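Local atomic coordinates of CAMK/CAMK2 protein kinase (Salpingoeca rosetta, PDB entry 5IG1), a protein that probably phosphorylates serine and threonine residues of target proteins with ATP under calcium/calmodulin control, this chain holding its kinase domain and the helix that follows. Residues A[31-36]-A[46-51]; A[103-108]-A[296-301]; A[186-191]-A[259-264]. One frame throughout, in Å; residues are numbered along the deposited sequence.

Overall arrangement
Contact 1 lies in the N-lobe and contacts 2 and 3 in the C-lobe; none of the three touches another. Contact 1 is a buried pairing of two neighbouring strands, built on backbone hydrogen bonds with apolar and polar side chains on the two sheet faces. Contact 2, partly buried, brings residues far apart in sequence together: helix 288-302 comes back to helix 103-107, and amide and guanidinium groups do most of the work. Contact 3 is buried, about 35 Å from contact 1 (centre to centre) and on the opposite side of the chain's centre; there a salt bridge and prolines join a short helix to a loop. Contacts 2 and 3 both lean on helix 198-213.

Contact 1: A[31-36]-A[46-51]; sequences STVHRC and AVKVIA. With PO4 (phosphate ion), chain C.
S31 packs beside the K48 chain, its OG 3.5 Å from K48 CD, while S31 CB rests 3.7 Å from CG1 of I50. On the same side as K48, V33 uses both methyls: CG1, anti to the backbone N (chi1 178°), meets A46 CB at 3.7 Å, and CG2 lies beside the K48 chain. The other face carries H34, whose ND1 is 3.6 Å from V49 CG2, and V47, whose CB meets C36 SG at 3.7 Å. Holding all this is an antiparallel ladder of four backbone bonds, T32 with V49 and H34 with V47, each pair bonded in both directions. V33, just past the glycine-rich loop of the kinase fold, and A46 of the AxK motif (A46-V47-K48) probably line the roof of the adenine pocket, as in related kinases. K48 NZ of that motif forms a salt bridge with E66 of helix 57-72, the strand-to-C-helix pair that marks the active-like kinase arrangement. At the far end the R35 chain is extended, and its NH2 makes a weak bond to a phosphate oxygen (O2, 3.3 Å), an ion also held by Y97. The hairpin sits mid-sheet, with strand 24-27 beside 32-38 and strand 90-96 beside 44-51.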
ATOM      1  N   SER A  31      -5.968   8.143  13.637  1.00 59.63           N
ATOM      2  CA  SER A  31      -6.790   7.026  14.068  1.00 43.40           C
ATOM      3  C   SER A  31      -5.947   6.135  14.963  1.00 36.18           C
ATOM      4  O   SER A  31      -4.727   6.279  15.045  1.00 63.13           O
ATOM      5  CB  SER A  31      -7.338   6.239  12.871  1.00 57.70           C
ATOM      6  OG  SER A  31      -6.291   5.733  12.058  1.00 50.35           O
ATOM      7  N   THR A  32      -6.620   5.213  15.643  1.00 51.29           N
ATOM      8  CA  THR A  32      -5.942   4.190  16.429  1.00 40.80           C
ATOM      9  C   THR A  32      -6.609   2.855  16.151  1.00 48.87           C
ATOM     10  O   THR A  32      -7.837   2.752  16.214  1.00 57.97           O
ATOM     11  CB  THR A  32      -5.991   4.505  17.926  1.00 47.68           C
ATOM     12  OG1 THR A  32      -5.552   5.850  18.145  1.00 67.02           O
ATOM     13  CG2 THR A  32      -5.091   3.553  18.694  1.00 46.11           C
ATOM     14  N   VAL A  33      -5.812   1.845  15.828  1.00 42.96           N
ATOM     15  CA  VAL A  33      -6.328   0.531  15.469  1.00 40.76           C
ATOM     16  C   VAL A  33      -6.177  -0.391  16.670  1.00 44.58           C
ATOM     17  O   VAL A  33      -5.063  -0.595  17.170  1.00 46.59           O
ATOM     18  CB  VAL A  33      -5.618  -0.033  14.232  1.00 25.78           C
ATOM     19  CG1 VAL A  33      -6.152  -1.417  13.916  1.00 45.06           C
ATOM     20  CG2 VAL A  33      -5.837   0.900  13.056  1.00 36.16           C
ATOM     21  N   HIS A  34      -7.306  -0.931  17.134  1.00 46.46           N
ATOM     22  CA  HIS A  34      -7.370  -1.859  18.252  1.00 52.00           C
ATOM     23  C   HIS A  34      -7.789  -3.242  17.770  1.00 53.61           C
ATOM     24  O   HIS A  34      -8.487  -3.386  16.763  1.00 50.13           O
ATOM     25  CB  HIS A  34      -8.374  -1.400  19.318  1.00 53.78           C
ATOM     26  CG  HIS A  34      -8.071  -0.064  19.921  1.00 49.31           C
ATOM     27  ND1 HIS A  34      -8.315   1.125  19.268  1.00 59.07           N
ATOM     28  CD2 HIS A  34      -7.569   0.268  21.134  1.00 45.51           C
ATOM     29  CE1 HIS A  34      -7.963   2.133  20.047  1.00 67.40           C
ATOM     30  NE2 HIS A  34      -7.507   1.639  21.185  1.00 67.63           N
ATOM     31  N   ARG A  35      -7.370  -4.258  18.516  1.00 54.17           N
ATOM     32  CA  ARG A  35      -7.837  -5.618  18.286  1.00 40.74           C
ATOM     33  C   ARG A  35      -9.165  -5.800  19.008  1.00 44.02           C
ATOM     34  O   ARG A  35      -9.242  -5.616  20.228  1.00 52.64           O
ATOM     35  CB  ARG A  35      -6.799  -6.620  18.783  1.00 47.29           C
ATOM     36  CG  ARG A  35      -7.198  -8.081  18.691  1.00 36.01           C
ATOM     37  CD  ARG A  35      -6.079  -8.957  19.247  1.00 67.78           C
ATOM     38  NE  ARG A  35      -6.373 -10.385  19.146  1.00 92.73           N
ATOM     39  CZ  ARG A  35      -7.127 -11.056  20.012  1.00 93.10           C
ATOM     40  NH1 ARG A  35      -7.672 -10.428  21.047  1.00 92.42           N
ATOM     41  NH2 ARG A  35      -7.339 -12.354  19.844  1.00 81.73           N
ATOM     42  N   CYS A  36     -10.209  -6.136  18.260  1.00 51.24           N
ATOM     43  CA  CYS A  36     -11.537  -6.364  18.808  1.00 52.71           C
ATOM     44  C   CYS A  36     -12.024  -7.744  18.398  1.00 52.88           C
ATOM     45  O   CYS A  36     -11.466  -8.389  17.513  1.00 72.02           O
ATOM     46  CB  CYS A  36     -12.529  -5.295  18.340  1.00 50.30           C
ATOM     47  SG  CYS A  36     -12.786  -5.276  16.555  1.00 61.69           S
ATOM     48  N   ALA A  46      -9.640  -6.039  13.421  1.00 52.08           N
ATOM     49  CA  ALA A  46      -8.932  -4.804  13.732  1.00 49.38           C
ATOM     50  C   ALA A  46      -9.904  -3.656  13.510  1.00 44.24           C
ATOM     51  O   ALA A  46     -10.257  -3.349  12.368  1.00 60.20           O
ATOM     52  CB  ALA A  46      -7.686  -4.643  12.864  1.00 49.59           C
ATOM     53  N   VAL A  47     -10.344  -3.027  14.589  1.00 37.08           N
ATOM     54  CA  VAL A  47     -11.183  -1.840  14.485  1.00 45.49           C
ATOM     55  C   VAL A  47     -10.282  -0.613  14.380  1.00 50.01           C
ATOM     56  O   VAL A  47      -9.307  -0.471  15.129  1.00 33.64           O
ATOM     57  CB  VAL A  47     -12.154  -1.734  15.677  1.00 32.92           C
ATOM     58  CG1 VAL A  47     -11.406  -1.792  17.003  1.00 37.34           C
ATOM     59  CG2 VAL A  47     -12.987  -0.468  15.579  1.00 38.14           C
ATOM     60  N   LYS A  48     -10.582   0.250  13.416  1.00 50.35           N
ATOM     61  CA  LYS A  48      -9.915   1.535  13.263  1.00 48.04           C
ATOM     62  C   LYS A  48     -10.821   2.588  13.890  1.00 45.84           C
ATOM     63  O   LYS A  48     -11.881   2.911  13.344  1.00 50.31           O
ATOM     64  CB  LYS A  48      -9.634   1.838  11.789  1.00 47.47           C
ATOM     65  CG  LYS A  48      -8.941   3.177  11.532  1.00 40.10           C
ATOM     66  CD  LYS A  48      -7.903   3.054  10.415  1.00 56.43           C
ATOM     67  CE  LYS A  48      -8.392   3.689   9.119  1.00 67.48           C
ATOM     68  NZ  LYS A  48      -7.374   3.572   8.028  1.00 80.48           N
ATOM     69  N   VAL A  49     -10.419   3.090  15.053  1.00 48.91           N
ATOM     70  CA  VAL A  49     -11.186   4.084  15.792  1.00 43.40           C
ATOM     71  C   VAL A  49     -10.717   5.469  15.377  1.00 47.27           C
ATOM     72  O   VAL A  49      -9.511   5.753  15.368  1.00 54.98           O
ATOM     73  CB  VAL A  49     -11.029   3.883  17.307  1.00 33.52           C
ATOM     74  CG1 VAL A  49     -12.012   4.761  18.059  1.00 35.18           C
ATOM     75  CG2 VAL A  49     -11.219   2.414  17.670  1.00 41.59           C
ATOM     76  N   ILE A  50     -11.669   6.332  15.032  1.00 40.37           N
ATOM     77  CA  ILE A  50     -11.386   7.693  14.590  1.00 49.88           C
ATOM     78  C   ILE A  50     -12.293   8.631  15.375  1.00 56.43           C
ATOM     79  O   ILE A  50     -13.493   8.714  15.094  1.00 60.84           O
ATOM     80  CB  ILE A  50     -11.608   7.873  13.082  1.00 40.98           C
ATOM     81  CG1 ILE A  50     -10.937   6.744  12.301  1.00 41.70           C
ATOM     82  CG2 ILE A  50     -11.073   9.221  12.641  1.00 48.20           C
ATOM     83  CD1 ILE A  50     -11.264   6.741  10.828  1.00 56.44           C
ATOM     84  N   ALA A  51     -11.730   9.344  16.345  1.00 61.54           N
ATOM     85  CA  ALA A  51     -12.515  10.339  17.063  1.00 44.85           C
ATOM     86  C   ALA A  51     -12.925  11.464  16.119  1.00 50.04           C
ATOM     87  O   ALA A  51     -12.129  11.926  15.294  1.00 70.14           O
ATOM     88  CB  ALA A  51     -11.725  10.895  18.244  1.00 62.91           C
TER
HETATM   89  P   PO4 C 401      -2.893 -12.872  18.234  1.00109.76           P
HETATM   90  O1  PO4 C 401      -1.911 -13.416  19.249  1.00104.10           O
HETATM   91  O2  PO4 C 401      -4.297 -12.993  18.777  1.00 94.62           O
HETATM   92  O3  PO4 C 401      -2.601 -11.416  17.965  1.00126.76           O
HETATM   93  O4  PO4 C 401      -2.766 -13.646  16.942  1.00101.66           O

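Contact 2: A[103-108]-A[296-301]; sequences LFDEIV and KFNARR
Helices 103-107 and 296-301 run roughly antiparallel, their axes at 142° and 10.2 Å apart, with the CA atoms of D105 and N298 nearest, so side chains carry the contact. N298 is the centre: its CG stands anti to the carbonyl carbon (chi1 -69°), and its ND2 gives a hydrogen bond to F104 O at 2.9 Å, coming from above the carbonyl plane. V108 meets the same amide tip to tip, CG1 to ND2 3.4 Å. On the other branch, OD1 accepts from R301 NH2 at 3.3 Å, with a weaker bond from NE, and touches F104 CB at 3.4 Å. Helix 288-302 follows the kinase core, in keeping with the regulatory, calmodulin-binding segment of CaMKII relatives, here docked against the C-lobe. An alanine in place of N298 has no amide to give F104 O, and would probably leave the R301 guanidinium, still gripped by its stronger partner E102, less firmly placed. That guanidinium, nearly parallel to the D105 carboxylate (planes 11° apart), forms a long salt bridge from NH2 to D105 OD1 at 3.6 Å. Deeper in, F297 CE2 comes to the ring edge of F104, 3.8 Å from F104 CD2, next to I210 of helix 198-213.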
ATOM      1  N   LEU A 103       5.069  -5.680   5.174  1.00 52.73           N
ATOM      2  CA  LEU A 103       5.866  -6.587   4.350  1.00 35.94           C
ATOM      3  C   LEU A 103       7.359  -6.286   4.455  1.00 42.62           C
ATOM      4  O   LEU A 103       8.185  -7.205   4.545  1.00 50.45           O
ATOM      5  CB  LEU A 103       5.404  -6.487   2.895  1.00 31.25           C
ATOM      6  CG  LEU A 103       6.231  -7.207   1.829  1.00 31.32           C
ATOM      7  CD1 LEU A 103       6.175  -8.700   2.067  1.00 33.48           C
ATOM      8  CD2 LEU A 103       5.752  -6.849   0.416  1.00 25.45           C
ATOM      9  N   PHE A 104       7.725  -5.002   4.448  1.00 50.33           N
ATOM     10  CA  PHE A 104       9.141  -4.654   4.453  1.00 40.98           C
ATOM     11  C   PHE A 104       9.772  -4.936   5.806  1.00 43.57           C
ATOM     12  O   PHE A 104      10.969  -5.232   5.878  1.00 57.66           O
ATOM     13  CB  PHE A 104       9.335  -3.187   4.063  1.00 46.27           C
ATOM     14  CG  PHE A 104       9.154  -2.913   2.588  1.00 44.84           C
ATOM     15  CD1 PHE A 104       8.344  -3.715   1.803  1.00 57.78           C
ATOM     16  CD2 PHE A 104       9.813  -1.860   1.985  1.00 54.49           C
ATOM     17  CE1 PHE A 104       8.184  -3.462   0.457  1.00 56.76           C
ATOM     18  CE2 PHE A 104       9.653  -1.604   0.637  1.00 48.53           C
ATOM     19  CZ  PHE A 104       8.844  -2.411  -0.127  1.00 47.17           C
ATOM     20  N   ASP A 105       8.989  -4.864   6.885  1.00 37.24           N
ATOM     21  CA  ASP A 105       9.507  -5.238   8.193  1.00 31.12           C
ATOM     22  C   ASP A 105       9.726  -6.742   8.310  1.00 51.33           C
ATOM     23  O   ASP A 105      10.478  -7.182   9.185  1.00 66.75           O
ATOM     24  CB  ASP A 105       8.561  -4.762   9.298  1.00 33.31           C
ATOM     25  CG  ASP A 105       8.510  -3.250   9.421  1.00 64.03           C
ATOM     26  OD1 ASP A 105       9.478  -2.579   9.007  1.00 82.38           O
ATOM     27  OD2 ASP A 105       7.500  -2.731   9.945  1.00 61.56           O
ATOM     28  N   GLU A 106       9.086  -7.540   7.455  1.00 44.80           N
ATOM     29  CA  GLU A 106       9.220  -8.988   7.531  1.00 50.54           C
ATOM     30  C   GLU A 106      10.288  -9.516   6.591  1.00 54.85           C
ATOM     31  O   GLU A 106      10.975 -10.490   6.925  1.00 55.88           O
ATOM     32  CB  GLU A 106       7.880  -9.666   7.219  1.00 51.52           C
ATOM     33  CG  GLU A 106       7.864 -11.180   7.475  1.00 55.81           C
ATOM     34  CD  GLU A 106       8.302 -11.997   6.272  1.00 67.78           C
ATOM     35  OE1 GLU A 106       8.440 -11.423   5.173  1.00 84.50           O
ATOM     36  OE2 GLU A 106       8.506 -13.217   6.422  1.00 74.70           O
ATOM     37  N   ILE A 107      10.428  -8.902   5.415  1.00 47.39           N
ATOM     38  CA  ILE A 107      11.467  -9.319   4.478  1.00 35.96           C
ATOM     39  C   ILE A 107      12.844  -9.228   5.129  1.00 50.49           C
ATOM     40  O   ILE A 107      13.688 -10.115   4.949  1.00 55.88           O
ATOM     41  CB  ILE A 107      11.376  -8.483   3.189  1.00 34.85           C
ATOM     42  CG1 ILE A 107      10.086  -8.819   2.441  1.00 40.95           C
ATOM     43  CG2 ILE A 107      12.573  -8.730   2.295  1.00 53.45           C
ATOM     44  CD1 ILE A 107       9.881  -7.987   1.198  1.00 48.43           C
ATOM     45  N   VAL A 108      13.088  -8.176   5.920  1.00 50.55           N
ATOM     46  CA  VAL A 108      14.394  -8.019   6.558  1.00 50.22           C
ATOM     47  C   VAL A 108      14.676  -9.136   7.550  1.00 51.60           C
ATOM     48  O   VAL A 108      15.835  -9.352   7.915  1.00 78.55           O
ATOM     49  CB  VAL A 108      14.533  -6.646   7.256  1.00 46.68           C
ATOM     50  CG1 VAL A 108      14.616  -5.527   6.235  1.00 51.04           C
ATOM     51  CG2 VAL A 108      13.382  -6.418   8.216  1.00 67.82           C
ATOM     52  N   LYS A 296      18.346  -0.699   6.694  1.00 66.37           N
ATOM     53  CA  LYS A 296      18.668   0.725   6.747  1.00 59.65           C
ATOM     54  C   LYS A 296      17.488   1.571   6.279  1.00 64.12           C
ATOM     55  O   LYS A 296      17.215   2.636   6.843  1.00 64.88           O
ATOM     56  CB  LYS A 296      19.915   1.019   5.911  1.00 68.04           C
ATOM     57  CG  LYS A 296      21.162   0.255   6.352  1.00 72.31           C
ATOM     58  CD  LYS A 296      22.426   1.099   6.213  1.00 93.06           C
ATOM     59  CE  LYS A 296      22.829   1.303   4.759  1.00100.35           C
ATOM     60  NZ  LYS A 296      23.326   0.041   4.137  1.00 93.56           N
ATOM     61  N   PHE A 297      16.768   1.094   5.258  1.00 66.05           N
ATOM     62  CA  PHE A 297      15.619   1.819   4.713  1.00 56.43           C
ATOM     63  C   PHE A 297      14.481   1.890   5.724  1.00 58.51           C
ATOM     64  O   PHE A 297      13.950   2.972   6.013  1.00 70.65           O
ATOM     65  CB  PHE A 297      15.167   1.122   3.427  1.00 58.16           C
ATOM     66  CG  PHE A 297      13.924   1.701   2.800  1.00 58.63           C
ATOM     67  CD1 PHE A 297      13.968   2.905   2.120  1.00 58.80           C
ATOM     68  CD2 PHE A 297      12.720   1.011   2.852  1.00 57.32           C
ATOM     69  CE1 PHE A 297      12.832   3.427   1.527  1.00 57.31           C
ATOM     70  CE2 PHE A 297      11.583   1.526   2.261  1.00 54.20           C
ATOM     71  CZ  PHE A 297      11.638   2.735   1.596  1.00 55.71           C
ATOM     72  N   ASN A 298      14.076   0.731   6.252  1.00 58.65           N
ATOM     73  CA  ASN A 298      13.052   0.690   7.290  1.00 59.70           C
ATOM     74  C   ASN A 298      13.420   1.598   8.451  1.00 59.02           C
ATOM     75  O   ASN A 298      12.559   2.295   8.999  1.00 83.95           O
ATOM     76  CB  ASN A 298      12.852  -0.744   7.793  1.00 66.24           C
ATOM     77  CG  ASN A 298      12.202  -1.656   6.759  1.00 62.38           C
ATOM     78  OD1 ASN A 298      11.497  -1.197   5.852  1.00 54.72           O
ATOM     79  ND2 ASN A 298      12.429  -2.960   6.903  1.00 54.32           N
ATOM     80  N   ALA A 299      14.700   1.611   8.836  1.00 70.99           N
ATOM     81  CA  ALA A 299      15.126   2.520   9.893  1.00 66.30           C
ATOM     82  C   ALA A 299      14.953   3.973   9.469  1.00 69.27           C
ATOM     83  O   ALA A 299      14.495   4.807  10.259  1.00 63.01           O
ATOM     84  CB  ALA A 299      16.577   2.242  10.279  1.00 73.08           C
ATOM     85  N   ARG A 300      15.281   4.288   8.216  1.00 80.80           N
ATOM     86  CA  ARG A 300      15.276   5.679   7.781  1.00 84.39           C
ATOM     87  C   ARG A 300      13.868   6.258   7.703  1.00 83.74           C
ATOM     88  O   ARG A 300      13.670   7.425   8.047  1.00102.10           O
ATOM     89  CB  ARG A 300      15.986   5.814   6.433  1.00 89.26           C
ATOM     90  CG  ARG A 300      17.444   6.178   6.577  1.00106.45           C
ATOM     91  CD  ARG A 300      18.098   6.497   5.234  1.00114.52           C
ATOM     92  NE  ARG A 300      18.439   5.297   4.474  1.00115.67           N
ATOM     93  CZ  ARG A 300      17.767   4.869   3.411  1.00113.13           C
ATOM     94  NH1 ARG A 300      16.727   5.556   2.961  1.00107.07           N
ATOM     95  NH2 ARG A 300      18.139   3.760   2.789  1.00109.78           N
ATOM     96  N   ARG A 301      12.885   5.493   7.214  1.00 80.48           N
ATOM     97  CA  ARG A 301      11.569   6.094   7.002  1.00 84.08           C
ATOM     98  C   ARG A 301      10.868   6.403   8.324  1.00 96.49           C
ATOM     99  O   ARG A 301      10.125   7.384   8.413  1.00104.63           O
ATOM    100  CB  ARG A 301      10.706   5.210   6.096  1.00 69.36           C
ATOM    101  CG  ARG A 301      10.647   3.752   6.452  1.00 65.80           C
ATOM    102  CD  ARG A 301       9.982   2.987   5.323  1.00 59.89           C
ATOM    103  NE  ARG A 301       9.732   1.591   5.644  1.00 79.35           N
ATOM    104  CZ  ARG A 301       8.659   1.169   6.301  1.00 96.15           C
ATOM    105  NH1 ARG A 301       7.741   2.041   6.699  1.00108.68           N
ATOM    106  NH2 ARG A 301       8.500  -0.117   6.562  1.00 88.15           N
TER

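Contact 3: A[186-191]-A[259-264]; sequences SPEVIR and PNPKRR
E188 turns its CG into the position between its own backbone N and carbonyl carbon (chi1 54°) and bends again at chi2, while R264 sets its CG anti to the backbone N (chi1 -162°) and folds at chi2 and chi3; between them, carboxylate and guanidinium arrive tip to tip. E188 OE1 comes to the edge of the guanidinium, near its plane, and forms a salt bridge with R264 NH2; the modelled separation is doubtfully short at this resolution. The carboxylate and guanidinium planes are turned 31° from each other. P261 packs on both partners: its ring and the E188 chain slide past each other in opposite directions, and its CA stands 4.1 Å above the guanidinium, over the centre of one face. P187 lies loosely beside the arginine, CD 4.2 Å from R264 NH1. NH1 also gives a hydrogen bond to E258 O and NE a weak one to A198 O, which together limit the rotation of the guanidinium. S186-P187-E188 occupies the place of the APE motif that ends the activation segment, and its glutamate paired with an arginine late in the C-lobe is a signature of protein kinases. The salt bridge ties short helix 187-190 to the loop between helices 247-256 and 267-271; V199 and W202 of helix 198-213 pack against the pair, and I230 of helix 223-231 lies against P187.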
ATOM      1  N   SER A 186       3.702  10.036  -8.135  1.00 60.84           N
ATOM      2  CA  SER A 186       3.836   9.959  -9.578  1.00 53.38           C
ATOM      3  C   SER A 186       4.150  11.337 -10.150  1.00 61.36           C
ATOM      4  O   SER A 186       3.777  12.358  -9.566  1.00 68.22           O
ATOM      5  CB  SER A 186       2.552   9.426 -10.193  1.00 59.23           C
ATOM      6  OG  SER A 186       1.442   9.843  -9.422  1.00 72.84           O
ATOM      7  N   PRO A 187       4.844  11.394 -11.289  1.00 61.58           N
ATOM      8  CA  PRO A 187       5.161  12.710 -11.864  1.00 57.46           C
ATOM      9  C   PRO A 187       3.913  13.513 -12.182  1.00 63.50           C
ATOM     10  O   PRO A 187       3.892  14.734 -11.992  1.00 59.69           O
ATOM     11  CB  PRO A 187       5.962  12.355 -13.127  1.00 48.19           C
ATOM     12  CG  PRO A 187       6.372  10.935 -12.953  1.00 55.06           C
ATOM     13  CD  PRO A 187       5.287  10.296 -12.162  1.00 53.84           C
ATOM     14  N   GLU A 188       2.856  12.843 -12.643  1.00 65.30           N
ATOM     15  CA  GLU A 188       1.620  13.537 -12.991  1.00 70.11           C
ATOM     16  C   GLU A 188       0.998  14.218 -11.778  1.00 70.49           C
ATOM     17  O   GLU A 188       0.428  15.311 -11.895  1.00 68.62           O
ATOM     18  CB  GLU A 188       0.638  12.548 -13.610  1.00 71.12           C
ATOM     19  CG  GLU A 188       0.387  11.334 -12.737  1.00 79.58           C
ATOM     20  CD  GLU A 188       0.642  10.039 -13.460  1.00 87.21           C
ATOM     21  OE1 GLU A 188       1.820   9.755 -13.765  1.00 76.56           O
ATOM     22  OE2 GLU A 188      -0.336   9.310 -13.743  1.00 98.78           O
ATOM     23  N   VAL A 189       1.085  13.587 -10.607  1.00 68.96           N
ATOM     24  CA  VAL A 189       0.536  14.208  -9.408  1.00 64.26           C
ATOM     25  C   VAL A 189       1.404  15.384  -8.978  1.00 63.89           C
ATOM     26  O   VAL A 189       0.895  16.421  -8.536  1.00 64.55           O
ATOM     27  CB  VAL A 189       0.374  13.162  -8.291  1.00 50.40           C
ATOM     28  CG1 VAL A 189      -0.016  13.828  -6.980  1.00 46.52           C
ATOM     29  CG2 VAL A 189      -0.670  12.125  -8.696  1.00 41.62           C
ATOM     30  N   ILE A 190       2.724  15.253  -9.116  1.00 58.53           N
ATOM     31  CA  ILE A 190       3.609  16.358  -8.762  1.00 62.56           C
ATOM     32  C   ILE A 190       3.344  17.551  -9.670  1.00 61.77           C
ATOM     33  O   ILE A 190       3.275  18.697  -9.210  1.00 69.45           O
ATOM     34  CB  ILE A 190       5.080  15.904  -8.817  1.00 61.89           C
ATOM     35  CG1 ILE A 190       5.352  14.890  -7.709  1.00 48.14           C
ATOM     36  CG2 ILE A 190       6.018  17.085  -8.688  1.00 61.43           C
ATOM     37  CD1 ILE A 190       6.759  14.387  -7.689  1.00 56.60           C
ATOM     38  N   ARG A 191       3.160  17.296 -10.966  1.00 67.14           N
ATOM     39  CA  ARG A 191       2.782  18.329 -11.922  1.00 72.55           C
ATOM     40  C   ARG A 191       1.372  18.861 -11.691  1.00 65.44           C
ATOM     41  O   ARG A 191       0.996  19.851 -12.330  1.00 75.57           O
ATOM     42  CB  ARG A 191       2.901  17.792 -13.354  1.00 62.62           C
ATOM     43  CG  ARG A 191       4.313  17.354 -13.735  1.00 67.45           C
ATOM     44  CD  ARG A 191       4.439  16.999 -15.214  1.00 91.00           C
ATOM     45  NE  ARG A 191       3.588  15.875 -15.606  1.00100.03           N
ATOM     46  CZ  ARG A 191       2.685  15.919 -16.582  1.00 96.09           C
ATOM     47  NH1 ARG A 191       2.514  17.030 -17.286  1.00 95.57           N
ATOM     48  NH2 ARG A 191       1.957  14.847 -16.865  1.00 83.31           N
ATOM     49  N   PRO A 259       7.576   8.071 -17.301  1.00 74.55           N
ATOM     50  CA  PRO A 259       7.169   9.417 -16.860  1.00 63.13           C
ATOM     51  C   PRO A 259       5.815   9.861 -17.392  1.00 71.78           C
ATOM     52  O   PRO A 259       5.195  10.745 -16.786  1.00 77.06           O
ATOM     53  CB  PRO A 259       8.293  10.321 -17.386  1.00 59.55           C
ATOM     54  CG  PRO A 259       9.422   9.400 -17.732  1.00 73.32           C
ATOM     55  CD  PRO A 259       8.798   8.102 -18.121  1.00 72.57           C
ATOM     56  N   ASN A 260       5.337   9.288 -18.499  1.00 72.97           N
ATOM     57  CA  ASN A 260       4.055   9.677 -19.080  1.00 79.42           C
ATOM     58  C   ASN A 260       3.025   8.578 -18.868  1.00 85.97           C
ATOM     59  O   ASN A 260       3.240   7.441 -19.316  1.00 91.48           O
ATOM     60  CB  ASN A 260       4.199   9.982 -20.568  1.00 82.21           C
ATOM     61  CG  ASN A 260       2.869  10.268 -21.227  1.00 93.87           C
ATOM     62  OD1 ASN A 260       2.292   9.402 -21.884  1.00101.41           O
ATOM     63  ND2 ASN A 260       2.365  11.483 -21.044  1.00 92.12           N
ATOM     64  N   PRO A 261       1.889   8.872 -18.230  1.00 76.98           N
ATOM     65  CA  PRO A 261       0.950   7.797 -17.869  1.00 78.22           C
ATOM     66  C   PRO A 261       0.392   7.047 -19.065  1.00 81.17           C
ATOM     67  O   PRO A 261       0.042   5.867 -18.937  1.00 82.56           O
ATOM     68  CB  PRO A 261      -0.158   8.543 -17.106  1.00 69.76           C
ATOM     69  CG  PRO A 261       0.431   9.874 -16.754  1.00 64.09           C
ATOM     70  CD  PRO A 261       1.385  10.199 -17.845  1.00 67.99           C
ATOM     71  N   LYS A 262       0.299   7.694 -20.229  1.00 67.34           N
ATOM     72  CA  LYS A 262      -0.222   7.008 -21.405  1.00 82.69           C
ATOM     73  C   LYS A 262       0.704   5.878 -21.839  1.00 86.09           C
ATOM     74  O   LYS A 262       0.235   4.802 -22.229  1.00 85.61           O
ATOM     75  CB  LYS A 262      -0.435   8.005 -22.539  1.00105.17           C
ATOM     76  CG  LYS A 262      -1.012   9.329 -22.072  1.00107.14           C
ATOM     77  CD  LYS A 262      -1.261  10.266 -23.234  1.00106.61           C
ATOM     78  CE  LYS A 262      -2.544   9.900 -23.950  1.00100.44           C
ATOM     79  NZ  LYS A 262      -3.692   9.952 -23.005  1.00 92.71           N
ATOM     80  N   ARG A 263       2.017   6.094 -21.770  1.00 89.18           N
ATOM     81  CA  ARG A 263       2.977   5.048 -22.097  1.00 92.42           C
ATOM     82  C   ARG A 263       3.253   4.122 -20.923  1.00 85.36           C
ATOM     83  O   ARG A 263       4.172   3.304 -21.001  1.00 83.20           O
ATOM     84  CB  ARG A 263       4.292   5.661 -22.591  1.00102.34           C
ATOM     85  CG  ARG A 263       4.165   6.487 -23.860  1.00115.16           C
ATOM     86  CD  ARG A 263       5.501   7.086 -24.258  1.00125.08           C
ATOM     87  NE  ARG A 263       5.385   7.903 -25.464  1.00142.76           N
ATOM     88  CZ  ARG A 263       6.403   8.522 -26.054  1.00148.80           C
ATOM     89  NH1 ARG A 263       7.627   8.421 -25.549  1.00155.64           N
ATOM     90  NH2 ARG A 263       6.196   9.241 -27.149  1.00140.55           N
ATOM     91  N   ARG A 264       2.488   4.237 -19.842  1.00 93.26           N
ATOM     92  CA  ARG A 264       2.687   3.417 -18.654  1.00 72.55           C
ATOM     93  C   ARG A 264       1.748   2.226 -18.684  1.00 67.64           C
ATOM     94  O   ARG A 264       0.554   2.394 -18.976  1.00 89.82           O
ATOM     95  CB  ARG A 264       2.442   4.231 -17.389  1.00 70.63           C
ATOM     96  CG  ARG A 264       3.023   3.606 -16.141  1.00 62.03           C
ATOM     97  CD  ARG A 264       3.740   4.659 -15.324  1.00 53.87           C
ATOM     98  NE  ARG A 264       2.791   5.466 -14.575  1.00 54.68           N
ATOM     99  CZ  ARG A 264       2.897   6.775 -14.395  1.00 57.92           C
ATOM    100  NH1 ARG A 264       3.914   7.449 -14.916  1.00 46.58           N
ATOM    101  NH2 ARG A 264       1.970   7.408 -13.692  1.00 65.91           N
TER